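Local coordinates for protein alpha-1,2-mannosidase (Bacteroides thetaiotaomicron, PDB 2WW2) that hydrolyses alpha-mannosides with inversion as a calcium-dependent glycoside hydrolase of family 92, made by a human gut symbiont, at residues G512-E516 with G517-H521; W520-T523 with W524-F527; H582-Q585 with P586-H589. One frame throughout, in Å; residues are numbered along the deposited sequence.

Contact 1. Residues G512-E516 with G517-H521; sequences GPFTE and GSSWH
The ring of F514 lies flat against the backbone of S518 and S519, where the loop turns into the N-terminus of helix 519-522 in the family 92 catalytic domain. S518 C stands 4.0 Å from F514 CG and over the centre of the ring, whereas S519 N sits above the same face but offset toward the rim. The far end of the ring meets a side chain: F514 CZ is 3.6 Å from S519 CB. With CG beside its own backbone N (chi1 -61°), F514 swings its ring across to the chain that comes back after the bend at E516 and G517. The CB of F514 meets G517 O at 3.3 Å. S519 has its OG anti to the backbone N (chi1 -177°), and this hydroxyl is bonded to M492 O. S518 is the N-cap residue; its CB points away from F514, and its OG is bonded to A507 O. A water bridges the bend, accepting from G517 N at 2.9 Å and donating weakly to F514 O at 3.4 Å.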
loop_
_atom_site.group_PDB
_atom_site.type_symbol
_atom_site.label_atom_id
_atom_site.label_comp_id
_atom_site.label_asym_id
_atom_site.label_seq_id
_atom_site.Cartn_x
_atom_site.Cartn_y
_atom_site.Cartn_z
ATOM N N GLY A 512 10.980 -17.595 -2.017
ATOM C CA GLY A 512 12.412 -17.850 -2.080
ATOM C C GLY A 512 12.863 -18.652 -0.867
ATOM O O GLY A 512 12.403 -19.778 -0.649
ATOM N N PRO A 513 13.755 -18.073 -0.058
ATOM C CA PRO A 513 14.255 -18.734 1.154
ATOM C C PRO A 513 13.235 -18.718 2.293
ATOM O O PRO A 513 13.481 -19.317 3.346
ATOM C CB PRO A 513 15.439 -17.857 1.553
ATOM C CG PRO A 513 15.017 -16.475 1.094
ATOM C CD PRO A 513 14.366 -16.742 -0.253
ATOM N N PHE A 514 12.109 -18.033 2.090
ATOM C CA PHE A 514 11.087 -17.972 3.119
ATOM C C PHE A 514 9.862 -18.776 2.738
ATOM O O PHE A 514 9.644 -19.071 1.564
ATOM C CB PHE A 514 10.704 -16.523 3.446
ATOM C CG PHE A 514 11.849 -15.705 3.962
ATOM C CD1 PHE A 514 12.358 -15.922 5.238
ATOM C CD2 PHE A 514 12.446 -14.743 3.160
ATOM C CE1 PHE A 514 13.450 -15.174 5.706
ATOM C CE2 PHE A 514 13.534 -13.989 3.636
ATOM C CZ PHE A 514 14.024 -14.207 4.897
ATOM N N THR A 515 9.068 -19.104 3.755
ATOM C CA THR A 515 7.873 -19.924 3.647
ATOM C C THR A 515 6.686 -19.096 4.108
ATOM O O THR A 515 6.646 -18.672 5.249
ATOM C CB THR A 515 8.005 -21.140 4.613
ATOM O OG1 THR A 515 8.952 -22.074 4.090
ATOM C CG2 THR A 515 6.689 -21.841 4.830
ATOM N N GLU A 516 5.731 -18.837 3.223
ATOM C CA GLU A 516 4.484 -18.192 3.646
ATOM C C GLU A 516 4.697 -16.840 4.325
ATOM O O GLU A 516 3.951 -16.465 5.225
ATOM C CB GLU A 516 3.750 -19.110 4.619
ATOM C CG GLU A 516 3.371 -20.436 3.992
ATOM C CD GLU A 516 2.012 -20.375 3.376
ATOM O OE1 GLU A 516 1.030 -20.412 4.152
ATOM O OE2 GLU A 516 1.933 -20.275 2.130
ATOM N N GLY A 517 5.712 -16.103 3.900
ATOM C CA GLY A 517 6.087 -14.917 4.643
ATOM C C GLY A 517 7.353 -14.348 4.058
ATOM O O GLY A 517 7.852 -14.840 3.036
ATOM N N SER A 518 7.848 -13.292 4.696
ATOM C CA SER A 518 9.030 -12.591 4.250
ATOM C C SER A 518 9.938 -12.467 5.465
ATOM O O SER A 518 9.598 -12.950 6.547
ATOM C CB SER A 518 8.656 -11.196 3.757
ATOM O OG SER A 518 8.188 -10.420 4.852
ATOM N N SER A 519 11.093 -11.831 5.286
ATOM C CA SER A 519 12.006 -11.624 6.400
ATOM C C SER A 519 11.325 -10.858 7.540
ATOM O O SER A 519 11.650 -11.038 8.714
ATOM C CB SER A 519 13.259 -10.868 5.953
ATOM O OG SER A 519 14.134 -10.762 7.064
ATOM N N TRP A 520 10.388 -9.992 7.175
ATOM C CA TRP A 520 9.662 -9.176 8.148
ATOM C C TRP A 520 9.019 -10.068 9.202
ATOM O O TRP A 520 8.959 -9.700 10.382
ATOM C CB TRP A 520 8.582 -8.355 7.420
ATOM C CG TRP A 520 7.819 -7.358 8.273
ATOM C CD1 TRP A 520 6.547 -7.500 8.783
ATOM C CD2 TRP A 520 8.270 -6.059 8.674
ATOM N NE1 TRP A 520 6.194 -6.364 9.489
ATOM C CE2 TRP A 520 7.234 -5.470 9.439
ATOM C CE3 TRP A 520 9.453 -5.340 8.471
ATOM C CZ2 TRP A 520 7.349 -4.188 9.998
ATOM C CZ3 TRP A 520 9.570 -4.068 9.025
ATOM C CH2 TRP A 520 8.524 -3.505 9.787
ATOM N N HIS A 521 8.537 -11.237 8.780
ATOM C CA HIS A 521 7.915 -12.192 9.706
ATOM C C HIS A 521 8.931 -13.149 10.310
ATOM O O HIS A 521 8.936 -13.359 11.517
ATOM C CB HIS A 521 6.820 -13.022 9.015
ATOM C CG HIS A 521 5.961 -12.227 8.088
ATOM N ND1 HIS A 521 4.958 -11.394 8.537
ATOM C CD2 HIS A 521 5.966 -12.123 6.738
ATOM C CE1 HIS A 521 4.378 -10.814 7.499
ATOM N NE2 HIS A 521 4.967 -11.246 6.396
HETATM O O HOH W 1 7.123 -16.756 1.398
#

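Contact 2. Residues W520-T523 with W524-F527; sequences WHWT and WSVF
The indole of W524 presents its pyrrole edge to the carbonyl oxygens of W520 and H521 in the short helix 519-522, just where a type I beta turn from W522 to S525 leads the chain out of it. W524 CD1 is 3.3 Å from W520 O and slightly farther from H521 O, both oxygens lying near the ring plane at its edge. W520 O is also joined to the indole through a water, which donates to it at 2.9 Å and accepts from W524 NE1 at 3.0 Å. That water lies in the plane of the W524 ring but above the centre of the W520 ring, so it relates one indole by its edge and the other by its face. S525 CB approaches the benzo ring of W522 obliquely, 3.8 Å from W522 CE3, with S525 OG close to CZ3.

The backbone fixes these positions. W524 N donates to H521 O at 3.2 Å (160°), and S525 N closes the turn on W522 O at 3.0 Å (162°). Farther out, W520 NE1 is bonded to Q579 O, while helices 530-537 and 540-551 pack on W524 through L533, M537, L547 and M550. A leucine in place of W524 would probably leave the bridging water without its N-H partner and open a gap between these two helices and the turn. W524 CG lies beside its own backbone N (chi1 -60°), which turns the indole back toward the carbonyls of W520 and H521. S525 centres an inverse gamma turn, where V526 N donates to W524 O at 2.7 Å.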
loop_
_atom_site.group_PDB
_atom_site.type_symbol
_atom_site.label_atom_id
_atom_site.label_comp_id
_atom_site.label_asym_id
_atom_site.label_seq_id
_atom_site.Cartn_x
_atom_site.Cartn_y
_atom_site.Cartn_z
ATOM N N TRP A 520 10.388 -9.992 7.175
ATOM C CA TRP A 520 9.662 -9.176 8.148
ATOM C C TRP A 520 9.019 -10.068 9.202
ATOM O O TRP A 520 8.959 -9.700 10.382
ATOM C CB TRP A 520 8.582 -8.355 7.420
ATOM C CG TRP A 520 7.819 -7.358 8.273
ATOM C CD1 TRP A 520 6.547 -7.500 8.783
ATOM C CD2 TRP A 520 8.270 -6.059 8.674
ATOM N NE1 TRP A 520 6.194 -6.364 9.489
ATOM C CE2 TRP A 520 7.234 -5.470 9.439
ATOM C CE3 TRP A 520 9.453 -5.340 8.471
ATOM C CZ2 TRP A 520 7.349 -4.188 9.998
ATOM C CZ3 TRP A 520 9.570 -4.068 9.025
ATOM C CH2 TRP A 520 8.524 -3.505 9.787
ATOM N N HIS A 521 8.537 -11.237 8.780
ATOM C CA HIS A 521 7.915 -12.192 9.706
ATOM C C HIS A 521 8.931 -13.149 10.310
ATOM O O HIS A 521 8.936 -13.359 11.517
ATOM C CB HIS A 521 6.820 -13.022 9.015
ATOM C CG HIS A 521 5.961 -12.227 8.088
ATOM N ND1 HIS A 521 4.958 -11.394 8.537
ATOM C CD2 HIS A 521 5.966 -12.123 6.738
ATOM C CE1 HIS A 521 4.378 -10.814 7.499
ATOM N NE2 HIS A 521 4.967 -11.246 6.396
ATOM N N TRP A 522 9.760 -13.746 9.459
ATOM C CA TRP A 522 10.651 -14.847 9.860
ATOM C C TRP A 522 11.782 -14.426 10.801
ATOM O O TRP A 522 12.342 -15.253 11.538
ATOM C CB TRP A 522 11.166 -15.599 8.616
ATOM C CG TRP A 522 10.123 -16.554 8.119
ATOM C CD1 TRP A 522 9.196 -16.329 7.131
ATOM C CD2 TRP A 522 9.853 -17.862 8.639
ATOM N NE1 TRP A 522 8.380 -17.438 6.991
ATOM C CE2 TRP A 522 8.759 -18.385 7.914
ATOM C CE3 TRP A 522 10.432 -18.644 9.663
ATOM C CZ2 TRP A 522 8.232 -19.661 8.170
ATOM C CZ3 TRP A 522 9.916 -19.899 9.908
ATOM C CH2 TRP A 522 8.825 -20.403 9.163
ATOM N N THR A 523 12.095 -13.135 10.811
ATOM C CA THR A 523 13.123 -12.623 11.719
ATOM C C THR A 523 12.749 -12.860 13.192
ATOM O O THR A 523 13.623 -12.970 14.044
ATOM C CB THR A 523 13.426 -11.138 11.429
ATOM O OG1 THR A 523 14.060 -11.048 10.146
ATOM C CG2 THR A 523 14.372 -10.521 12.500
ATOM N N TRP A 524 11.456 -12.986 13.481
ATOM C CA TRP A 524 10.997 -13.213 14.860
ATOM C C TRP A 524 10.979 -14.673 15.288
ATOM O O TRP A 524 10.658 -14.989 16.437
ATOM C CB TRP A 524 9.595 -12.615 15.041
ATOM C CG TRP A 524 9.629 -11.146 14.762
ATOM C CD1 TRP A 524 9.244 -10.518 13.603
ATOM C CD2 TRP A 524 10.133 -10.122 15.626
ATOM N NE1 TRP A 524 9.465 -9.164 13.713
ATOM C CE2 TRP A 524 10.007 -8.895 14.938
ATOM C CE3 TRP A 524 10.662 -10.120 16.919
ATOM C CZ2 TRP A 524 10.388 -7.679 15.498
ATOM C CZ3 TRP A 524 11.054 -8.903 17.475
ATOM C CH2 TRP A 524 10.904 -7.699 16.762
ATOM N N SER A 525 11.304 -15.571 14.365
ATOM C CA SER A 525 11.162 -17.005 14.627
ATOM C C SER A 525 12.324 -17.547 15.465
ATOM O O SER A 525 13.091 -18.419 15.014
ATOM C CB SER A 525 11.024 -17.790 13.309
ATOM O OG SER A 525 10.637 -19.127 13.558
ATOM N N VAL A 526 12.448 -17.022 16.684
ATOM C CA VAL A 526 13.488 -17.463 17.610
ATOM C C VAL A 526 12.857 -17.549 19.000
ATOM O O VAL A 526 13.233 -16.826 19.914
ATOM C CB VAL A 526 14.691 -16.484 17.624
ATOM C CG1 VAL A 526 15.899 -17.095 18.371
ATOM C CG2 VAL A 526 15.098 -16.127 16.188
ATOM N N PHE A 527 11.888 -18.425 19.166
ATOM C CA PHE A 527 11.171 -18.438 20.433
ATOM C C PHE A 527 11.891 -19.179 21.556
ATOM O O PHE A 527 11.513 -19.041 22.701
ATOM C CB PHE A 527 9.728 -18.929 20.268
ATOM C CG PHE A 527 9.500 -19.722 19.029
ATOM C CD1 PHE A 527 9.682 -21.096 19.037
ATOM C CD2 PHE A 527 9.105 -19.099 17.862
ATOM C CE1 PHE A 527 9.473 -21.834 17.892
ATOM C CE2 PHE A 527 8.891 -19.844 16.689
ATOM C CZ PHE A 527 9.077 -21.211 16.723
HETATM O O HOH W 2 9.252 -7.072 11.512
#

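Contact 3. Residues H582-Q585 with P586-H589; sequences HGNQ and PVQH
Q588 lies alongside Q585, the two side chains pointing the same way, with Q588 NE2 3.7 Å from Q585 CG and the amide planes 39° apart. The amide of Q588 is held by G583: NE2 donates to G583 O at 3.2 Å in a nearly straight bond (170°). The acceptor lies in the plane of the Q588 amide, although the donor stands above the carbonyl plane of G583. An extended chain beyond CG (chi2 175°) gives Q588 the length to span the bend. Q585 is folded at chi2 instead, and its NE2 is bonded to D333. Two backbone bonds tighten the bend: V587 N to N584 O at 3.0 Å, and Q588 N to Q585 O at 3.1 Å. V587 also rests CG2 against N584 O at 3.3 Å. Q585 O takes a further bond from a water at 2.7 Å, and that water is bonded to H589 ND1. This compact bend belongs to the loop between helices 565-577 and 600-613 in the catalytic domain. P586 packs on helix 519-522 through H521 and W522, and V587 touches W524 beyond that helix, while G583 O and Q588 O are tied to Q630 and to W634 of helix 632-640.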
loop_
_atom_site.group_PDB
_atom_site.type_symbol
_atom_site.label_atom_id
_atom_site.label_comp_id
_atom_site.label_asym_id
_atom_site.label_seq_id
_atom_site.Cartn_x
_atom_site.Cartn_y
_atom_site.Cartn_z
ATOM N N HIS A 582 -1.364 -10.903 11.685
ATOM C CA HIS A 582 -1.904 -11.796 12.703
ATOM C C HIS A 582 -2.282 -13.145 12.076
ATOM O O HIS A 582 -3.034 -13.212 11.110
ATOM C CB HIS A 582 -3.106 -11.178 13.419
ATOM C CG HIS A 582 -3.625 -12.032 14.537
ATOM N ND1 HIS A 582 -2.868 -12.323 15.654
ATOM C CD2 HIS A 582 -4.806 -12.681 14.701
ATOM C CE1 HIS A 582 -3.566 -13.099 16.468
ATOM N NE2 HIS A 582 -4.747 -13.330 15.912
ATOM N N GLY A 583 -1.740 -14.217 12.626
ATOM C CA GLY A 583 -1.972 -15.540 12.075
ATOM C C GLY A 583 -0.736 -16.081 11.383
ATOM O O GLY A 583 -0.561 -17.297 11.283
ATOM N N ASN A 584 0.115 -15.187 10.891
ATOM C CA ASN A 584 1.329 -15.637 10.232
ATOM C C ASN A 584 2.200 -16.361 11.257
ATOM O O ASN A 584 2.543 -15.811 12.310
ATOM C CB ASN A 584 2.050 -14.481 9.540
ATOM C CG ASN A 584 3.180 -14.955 8.618
ATOM O OD1 ASN A 584 3.111 -14.825 7.385
ATOM N ND2 ASN A 584 4.229 -15.484 9.217
ATOM N N GLN A 585 2.516 -17.614 10.959
ATOM C CA GLN A 585 3.062 -18.534 11.963
ATOM C C GLN A 585 4.286 -18.020 12.741
ATOM O O GLN A 585 4.276 -18.023 13.975
ATOM C CB GLN A 585 3.317 -19.919 11.335
ATOM C CG GLN A 585 2.038 -20.764 11.109
ATOM C CD GLN A 585 1.215 -20.319 9.892
ATOM O OE1 GLN A 585 1.609 -19.430 9.142
ATOM N NE2 GLN A 585 0.073 -20.949 9.698
ATOM N N PRO A 586 5.350 -17.592 12.037
ATOM C CA PRO A 586 6.533 -17.175 12.779
ATOM C C PRO A 586 6.346 -15.929 13.656
ATOM O O PRO A 586 7.243 -15.619 14.432
ATOM C CB PRO A 586 7.567 -16.901 11.673
ATOM C CG PRO A 586 6.735 -16.629 10.446
ATOM C CD PRO A 586 5.588 -17.579 10.580
ATOM N N VAL A 587 5.234 -15.205 13.524
ATOM C CA VAL A 587 4.986 -14.089 14.447
ATOM C C VAL A 587 3.784 -14.301 15.375
ATOM O O VAL A 587 3.407 -13.377 16.080
ATOM C CB VAL A 587 4.873 -12.710 13.739
ATOM C CG1 VAL A 587 6.210 -12.320 13.130
ATOM C CG2 VAL A 587 3.767 -12.723 12.704
ATOM N N GLN A 588 3.207 -15.502 15.410
ATOM C CA GLN A 588 2.082 -15.770 16.335
ATOM C C GLN A 588 2.433 -15.454 17.805
ATOM O O GLN A 588 1.587 -15.015 18.571
ATOM C CB GLN A 588 1.614 -17.227 16.228
ATOM C CG GLN A 588 0.785 -17.504 14.978
ATOM C CD GLN A 588 0.421 -18.981 14.813
ATOM O OE1 GLN A 588 0.677 -19.805 15.702
ATOM N NE2 GLN A 588 -0.188 -19.314 13.678
ATOM N N HIS A 589 3.680 -15.694 18.183
ATOM C CA HIS A 589 4.138 -15.467 19.560
ATOM C C HIS A 589 4.603 -14.031 19.809
ATOM O O HIS A 589 4.863 -13.654 20.945
ATOM C CB HIS A 589 5.319 -16.385 19.850
ATOM C CG HIS A 589 6.572 -15.967 19.145
ATOM N ND1 HIS A 589 6.737 -16.095 17.783
ATOM C CD2 HIS A 589 7.702 -15.382 19.607
ATOM C CE1 HIS A 589 7.924 -15.622 17.436
ATOM N NE2 HIS A 589 8.526 -15.180 18.525
HETATM O O HOH W 3 5.265 -17.932 16.474
#

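How the contacts relate
Contacts 1 and 2 share W520 and H521 on helix 519-522, their centres about 9 Å apart, one at its start and the other at its exit. A probable hydrogen bond from W522 NE1 to T515 O (2.8 Å) joins them, while F514 CD1 packs on W522 CB at 3.6 Å. Contact 3 comes later but packs against the same helix, its centre about 9 Å from contact 2 and 12 Å from contact 1. V587 CG1 reaches H521 O (3.3 Å) and W524 CD1 (3.6 Å). Contact 3 lies closest to bound molecules, with the Q585 side chain about 6 Å from a glycerol, probably from crystallisation, and G583, which has no side chain, about 9 Å from a sodium ion.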